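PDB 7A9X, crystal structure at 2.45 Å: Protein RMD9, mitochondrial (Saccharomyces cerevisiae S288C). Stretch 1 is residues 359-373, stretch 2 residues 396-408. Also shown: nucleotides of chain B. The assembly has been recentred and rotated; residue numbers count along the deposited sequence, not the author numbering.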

# COMPACT_ATOMS: atom_id res chain seq x y z
N ILE A 359 4.51 6.88 -5.56
CA ILE A 359 5.61 5.92 -5.55
C ILE A 359 6.81 6.47 -4.80
O ILE A 359 7.37 5.80 -3.93
N LEU A 360 7.21 7.70 -5.11
CA LEU A 360 8.30 8.33 -4.38
C LEU A 360 7.94 8.57 -2.92
O LEU A 360 8.82 8.54 -2.05
N SER A 361 6.66 8.81 -2.64
CA SER A 361 6.21 8.95 -1.26
C SER A 361 6.47 7.67 -0.47
O SER A 361 6.95 7.72 0.67
N SER A 362 6.18 6.51 -1.06
CA SER A 362 6.43 5.25 -0.39
C SER A 362 7.93 5.02 -0.19
O SER A 362 8.35 4.51 0.85
N LEU A 363 8.74 5.39 -1.19
CA LEU A 363 10.19 5.26 -1.06
C LEU A 363 10.73 6.17 0.03
O LEU A 363 11.51 5.74 0.89
N ASN A 364 10.32 7.44 0.02
CA ASN A 364 10.80 8.38 1.02
C ASN A 364 10.33 8.00 2.42
O ASN A 364 11.02 8.30 3.41
N ASN A 365 9.18 7.34 2.53
CA ASN A 365 8.72 6.85 3.83
C ASN A 365 9.72 5.87 4.42
O ASN A 365 10.12 5.99 5.59
N THR A 366 10.14 4.88 3.63
CA THR A 366 11.12 3.91 4.09
C THR A 366 12.45 4.59 4.41
O THR A 366 13.09 4.28 5.43
N PHE A 367 12.87 5.53 3.57
CA PHE A 367 14.19 6.15 3.72
C PHE A 367 14.26 7.03 4.96
O PHE A 367 15.21 6.94 5.75
N PHE A 368 13.27 7.91 5.15
CA PHE A 368 13.32 8.82 6.28
C PHE A 368 13.00 8.12 7.60
O PHE A 368 13.43 8.60 8.66
N THR A 369 12.28 7.00 7.56
CA THR A 369 12.13 6.19 8.76
C THR A 369 13.48 5.64 9.20
O THR A 369 13.82 5.68 10.39
N ILE A 370 14.27 5.14 8.25
CA ILE A 370 15.62 4.70 8.55
C ILE A 370 16.50 5.88 8.95
O ILE A 370 17.34 5.77 9.85
N PHE A 371 16.32 7.03 8.30
CA PHE A 371 17.13 8.20 8.61
C PHE A 371 17.00 8.59 10.08
O PHE A 371 17.99 8.67 10.81
N PHE A 372 15.76 8.83 10.53
CA PHE A 372 15.56 9.32 11.89
C PHE A 372 15.73 8.24 12.95
O PHE A 372 15.81 8.58 14.13
N GLU A 373 15.80 6.97 12.56
CA GLU A 373 16.28 5.96 13.51
C GLU A 373 17.79 6.05 13.67
O GLU A 373 18.31 5.90 14.78
N VAL A 396 17.32 16.35 -8.67
CA VAL A 396 16.70 15.30 -9.49
C VAL A 396 15.37 15.76 -10.06
O VAL A 396 15.09 15.55 -11.24
N LYS A 397 14.53 16.41 -9.25
CA LYS A 397 13.19 16.79 -9.67
C LYS A 397 12.71 17.92 -8.77
O LYS A 397 13.33 18.25 -7.76
N LYS A 398 11.58 18.51 -9.16
CA LYS A 398 10.89 19.43 -8.27
C LYS A 398 10.38 18.67 -7.05
O LYS A 398 9.88 17.55 -7.17
N ILE A 399 10.52 19.28 -5.88
CA ILE A 399 10.17 18.59 -4.64
C ILE A 399 8.66 18.44 -4.54
O ILE A 399 7.91 19.40 -4.79
N ASP A 400 8.21 17.24 -4.21
CA ASP A 400 6.81 16.97 -3.94
C ASP A 400 6.53 17.14 -2.45
O ASP A 400 7.44 17.09 -1.62
N GLU A 401 5.26 17.33 -2.13
CA GLU A 401 4.89 17.57 -0.74
C GLU A 401 5.14 16.37 0.17
O GLU A 401 5.60 16.56 1.30
N PRO A 402 4.84 15.13 -0.25
CA PRO A 402 5.12 13.99 0.64
C PRO A 402 6.58 13.88 1.05
O PRO A 402 6.86 13.37 2.15
N PHE A 403 7.51 14.34 0.22
CA PHE A 403 8.92 14.33 0.59
C PHE A 403 9.14 15.06 1.91
O PHE A 403 9.79 14.54 2.82
N PHE A 404 8.61 16.28 2.03
CA PHE A 404 8.74 17.03 3.27
C PHE A 404 7.75 16.58 4.34
O PHE A 404 8.03 16.74 5.53
N ASN A 405 6.60 16.02 3.94
CA ASN A 405 5.65 15.52 4.92
C ASN A 405 6.23 14.35 5.71
O ASN A 405 6.12 14.31 6.95
N VAL A 406 6.84 13.38 5.02
CA VAL A 406 7.48 12.26 5.70
C VAL A 406 8.62 12.75 6.59
O VAL A 406 8.75 12.34 7.75
N MET A 407 9.45 13.65 6.06
CA MET A 407 10.56 14.19 6.84
C MET A 407 10.07 14.85 8.12
O MET A 407 10.60 14.59 9.21
N LEU A 408 9.04 15.70 8.01
CA LEU A 408 8.53 16.40 9.19
C LEU A 408 7.89 15.44 10.18
O LEU A 408 8.07 15.59 11.40

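Helix 359-373 and helix 401-408 run nearly parallel, their axes 8.9 Å apart at closest approach and crossing at -23°, and side chains interdigitate between them. V406 (chi1 t) fills the centre, pointing toward stretch 1 as a knob in the hole made by S361, N364, N365 and F368. Its CG1 lies 3.5 Å from N364 O and 3.6 Å from N365 CA, evidence that the methyl reaches the neighbouring backbone, and 3.7 Å from F368 CB.

F368 (chi1 m) also points toward stretch 2 and gathers the aromatic cluster. Its ring presents an edge to the face of F403 (chi1 t), with centroids 5.3 Å apart, planes at 66° and F368 CZ 3.5 Å from F403 CE1. One face of F368 is covered by M407 (chi1 t, chi2 t, chi3 m): M407 CB stands 4.2 Å from the F368 ring centroid, 5° off the normal, while M407 CE curls to 3.6 Å from F368 CZ. One turn on, F372 (chi1 m) brings CZ within 3.6 Å of M407 O and 4.1 Å of M407 CG.

Toward the other end, N364 (chi1 m) sets ND2 at 3.6 Å from F403 CD1, at the ring edge. L360 (chi1 m, chi2 t) packs CD1 3.6 Å from CD of K397 (chi1 p). That lysine's NZ forms a salt bridge with D400 OD1 at 2.7 Å, and D400 OD2 caps the helix through a weak 3.5 Å bond from F403 N.

No hydrogen bond joins the stretches directly; RNA supplies polar partners at the edge. S361 (chi1 t), its OG 3.5 Å from P402 CB, donates from OG to N3 of chain B adenosine 9 (2.9 Å) and accepts at OG from O2' of the same nucleotide (3.1 Å). N405 ND2 donates to U10 O2 at 3.1 Å, and V406 CG2 approaches U10 O4' to 3.3 Å.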

# COMPACT_ATOMS: atom_id res chain seq x y z
CB ILE A 359 5.98 5.53 -7.00
CG1 ILE A 359 4.82 4.76 -7.64
CG2 ILE A 359 7.28 4.73 -7.02
CD1 ILE A 359 5.05 4.40 -9.09
CB LEU A 360 8.69 9.65 -5.06
CG LEU A 360 9.62 9.50 -6.27
CD1 LEU A 360 9.63 10.77 -7.09
CD2 LEU A 360 11.03 9.17 -5.80
CB SER A 361 4.73 9.30 -1.23
OG SER A 361 4.23 9.32 0.10
CB SER A 362 5.81 4.09 -1.17
OG SER A 362 5.95 2.86 -0.48
CB LEU A 363 10.87 5.57 -2.40
CG LEU A 363 12.41 5.54 -2.38
CD1 LEU A 363 12.92 4.12 -2.25
CD2 LEU A 363 13.00 6.22 -3.61
CB ASN A 364 10.34 9.80 0.66
CG ASN A 364 10.99 10.30 -0.61
OD1 ASN A 364 12.14 9.97 -0.91
ND2 ASN A 364 10.25 11.10 -1.37
CB ASN A 365 7.34 6.20 3.69
CG ASN A 365 6.80 5.71 5.02
OD1 ASN A 365 7.02 6.32 6.06
ND2 ASN A 365 6.08 4.59 4.98
CB THR A 366 11.32 2.82 3.04
OG1 THR A 366 10.06 2.21 2.75
CG2 THR A 366 12.29 1.76 3.53
CB PHE A 367 14.53 6.95 2.46
CG PHE A 367 15.77 7.79 2.60
CD1 PHE A 367 17.02 7.19 2.72
CD2 PHE A 367 15.69 9.17 2.59
CE1 PHE A 367 18.16 7.96 2.85
CE2 PHE A 367 16.83 9.95 2.71
CZ PHE A 367 18.07 9.34 2.84
CB PHE A 368 12.36 9.99 6.06
CG PHE A 368 12.89 11.01 5.09
CD1 PHE A 368 14.10 11.65 5.32
CD2 PHE A 368 12.17 11.33 3.94
CE1 PHE A 368 14.59 12.58 4.42
CE2 PHE A 368 12.66 12.27 3.04
CZ PHE A 368 13.86 12.90 3.28
CB THR A 369 11.14 5.05 8.50
OG1 THR A 369 9.86 5.60 8.15
CG2 THR A 369 10.98 4.18 9.74
CB ILE A 370 16.20 3.93 7.35
CG1 ILE A 370 15.35 2.69 7.06
CG2 ILE A 370 17.65 3.54 7.60
CD1 ILE A 370 15.67 2.01 5.75
CB PHE A 371 16.75 9.38 7.72
CG PHE A 371 17.52 10.65 8.02
CD1 PHE A 371 17.05 11.55 8.97
CD2 PHE A 371 18.71 10.92 7.37
CE1 PHE A 371 17.77 12.71 9.26
CE2 PHE A 371 19.42 12.07 7.65
CZ PHE A 371 18.96 12.96 8.60
CB PHE A 372 14.19 9.99 11.99
CG PHE A 372 14.12 11.31 11.27
CD1 PHE A 372 14.55 12.47 11.88
CD2 PHE A 372 13.64 11.38 9.97
CE1 PHE A 372 14.49 13.68 11.21
CE2 PHE A 372 13.58 12.58 9.30
CZ PHE A 372 14.01 13.74 9.92
CB GLU A 373 15.88 4.56 13.05
CG GLU A 373 14.39 4.27 13.18
CD GLU A 373 14.05 2.84 12.82
OE1 GLU A 373 14.99 2.05 12.61
OE2 GLU A 373 12.85 2.53 12.73
CB VAL A 396 16.54 14.02 -8.65
CG1 VAL A 396 15.88 12.92 -9.47
CG2 VAL A 396 17.89 13.56 -8.12
CB LYS A 397 12.23 15.60 -9.61
CG LYS A 397 12.12 14.98 -8.22
CD LYS A 397 11.18 13.80 -8.20
CE LYS A 397 9.73 14.22 -8.37
NZ LYS A 397 9.22 15.00 -7.20
CB LYS A 398 9.72 20.11 -9.00
CG LYS A 398 10.14 21.17 -10.00
CD LYS A 398 8.93 21.86 -10.62
CE LYS A 398 9.36 22.94 -11.61
NZ LYS A 398 8.19 23.65 -12.19
CB ILE A 399 10.75 19.32 -3.43
CG1 ILE A 399 12.28 19.38 -3.52
CG2 ILE A 399 10.34 18.63 -2.14
CD1 ILE A 399 12.94 20.02 -2.32
CB ASP A 400 6.44 15.56 -4.39
CG ASP A 400 7.51 14.55 -4.03
OD1 ASP A 400 8.62 14.62 -4.59
OD2 ASP A 400 7.24 13.69 -3.16
CB GLU A 401 3.43 18.00 -0.63
CG GLU A 401 3.14 18.79 0.63
CD GLU A 401 1.69 18.73 1.05
OE1 GLU A 401 1.09 17.64 0.96
OE2 GLU A 401 1.16 19.79 1.46
CB PRO A 402 4.67 12.78 -0.19
CG PRO A 402 3.60 13.32 -1.06
CD PRO A 402 4.08 14.69 -1.44
CB PHE A 403 9.76 14.96 -0.53
CG PHE A 403 11.22 15.12 -0.18
CD1 PHE A 403 12.08 14.03 -0.27
CD2 PHE A 403 11.73 16.34 0.22
CE1 PHE A 403 13.42 14.17 0.05
CE2 PHE A 403 13.07 16.49 0.53
CZ PHE A 403 13.92 15.40 0.44
CB PHE A 404 8.58 18.53 3.00
CG PHE A 404 9.84 19.20 2.53
CD1 PHE A 404 10.97 19.23 3.34
CD2 PHE A 404 9.90 19.81 1.29
CE1 PHE A 404 12.14 19.85 2.92
CE2 PHE A 404 11.06 20.44 0.86
CZ PHE A 404 12.18 20.46 1.67
CB ASN A 405 4.34 15.10 4.24
CG ASN A 405 3.59 16.28 3.64
OD1 ASN A 405 3.82 17.43 4.02
ND2 ASN A 405 2.69 16.00 2.70
CB VAL A 406 7.98 11.22 4.68
CG1 VAL A 406 8.74 10.11 5.39
CG2 VAL A 406 6.83 10.66 3.88
CB MET A 407 11.35 15.19 5.99
CG MET A 407 12.64 15.68 6.62
SD MET A 407 13.38 17.05 5.70
CE MET A 407 13.49 16.36 4.06
CB LEU A 408 7.52 17.46 8.75
CG LEU A 408 6.87 18.27 9.88
CD1 LEU A 408 7.93 18.99 10.70
CD2 LEU A 408 5.87 19.26 9.31
P A B 9 -0.34 2.40 1.44
OP1 A B 9 -1.21 2.59 2.63
OP2 A B 9 -0.56 3.27 0.25
O5' A B 9 1.19 2.57 1.88
C5' A B 9 2.21 2.87 0.94
C4' A B 9 2.82 4.23 1.13
O4' A B 9 2.85 4.93 -0.14
C3' A B 9 2.09 5.18 2.08
O3' A B 9 2.47 4.97 3.43
C2' A B 9 2.48 6.56 1.55
O2' A B 9 3.76 6.94 2.03
C1' A B 9 2.60 6.30 0.05
N9 A B 9 1.37 6.65 -0.69
C8 A B 9 0.41 5.77 -1.14
N7 A B 9 -0.57 6.34 -1.80
C5 A B 9 -0.24 7.69 -1.78
C6 A B 9 -0.88 8.82 -2.32
N6 A B 9 -2.03 8.78 -2.98
N1 A B 9 -0.28 10.02 -2.13
C2 A B 9 0.87 10.06 -1.46
N3 A B 9 1.57 9.07 -0.92
C4 A B 9 0.96 7.89 -1.11
P U B 10 1.68 5.69 4.64
OP1 U B 10 2.04 4.97 5.89
OP2 U B 10 0.25 5.82 4.26
O5' U B 10 2.31 7.15 4.71
C5' U B 10 3.60 7.37 5.28
C4' U B 10 3.90 8.84 5.38
O4' U B 10 3.80 9.44 4.07
C3' U B 10 2.94 9.65 6.25
O3' U B 10 3.31 9.63 7.62
C2' U B 10 2.98 11.04 5.63
O2' U B 10 4.07 11.79 6.15
C1' U B 10 3.25 10.73 4.16
N1 U B 10 2.02 10.78 3.32
C2 U B 10 1.77 11.95 2.62
O2 U B 10 2.51 12.92 2.66
N3 U B 10 0.63 11.93 1.86
C4 U B 10 -0.27 10.89 1.74
O4 U B 10 -1.25 11.02 1.01
C5 U B 10 0.06 9.72 2.49
C6 U B 10 1.17 9.71 3.24
P A B 7 1.09 -3.37 -7.16
OP1 A B 7 1.39 -4.71 -6.59
OP2 A B 7 -0.30 -2.84 -7.08
O5' A B 7 2.05 -2.30 -6.48
C5' A B 7 3.18 -2.69 -5.70
C4' A B 7 3.99 -1.49 -5.27
O4' A B 7 4.84 -1.07 -6.38
C3' A B 7 3.17 -0.26 -4.89
O3' A B 7 3.89 0.51 -3.93
C2' A B 7 3.12 0.52 -6.21
O2' A B 7 2.84 1.89 -6.08
C1' A B 7 4.52 0.26 -6.76
N9 A B 7 4.61 0.35 -8.22
C8 A B 7 3.69 -0.08 -9.14
N7 A B 7 4.05 0.14 -10.38
C5 A B 7 5.29 0.75 -10.26
C6 A B 7 6.20 1.23 -11.22
N6 A B 7 5.99 1.17 -12.54
N1 A B 7 7.34 1.79 -10.77
C2 A B 7 7.55 1.85 -9.45
N3 A B 7 6.77 1.44 -8.46
C4 A B 7 5.64 0.89 -8.94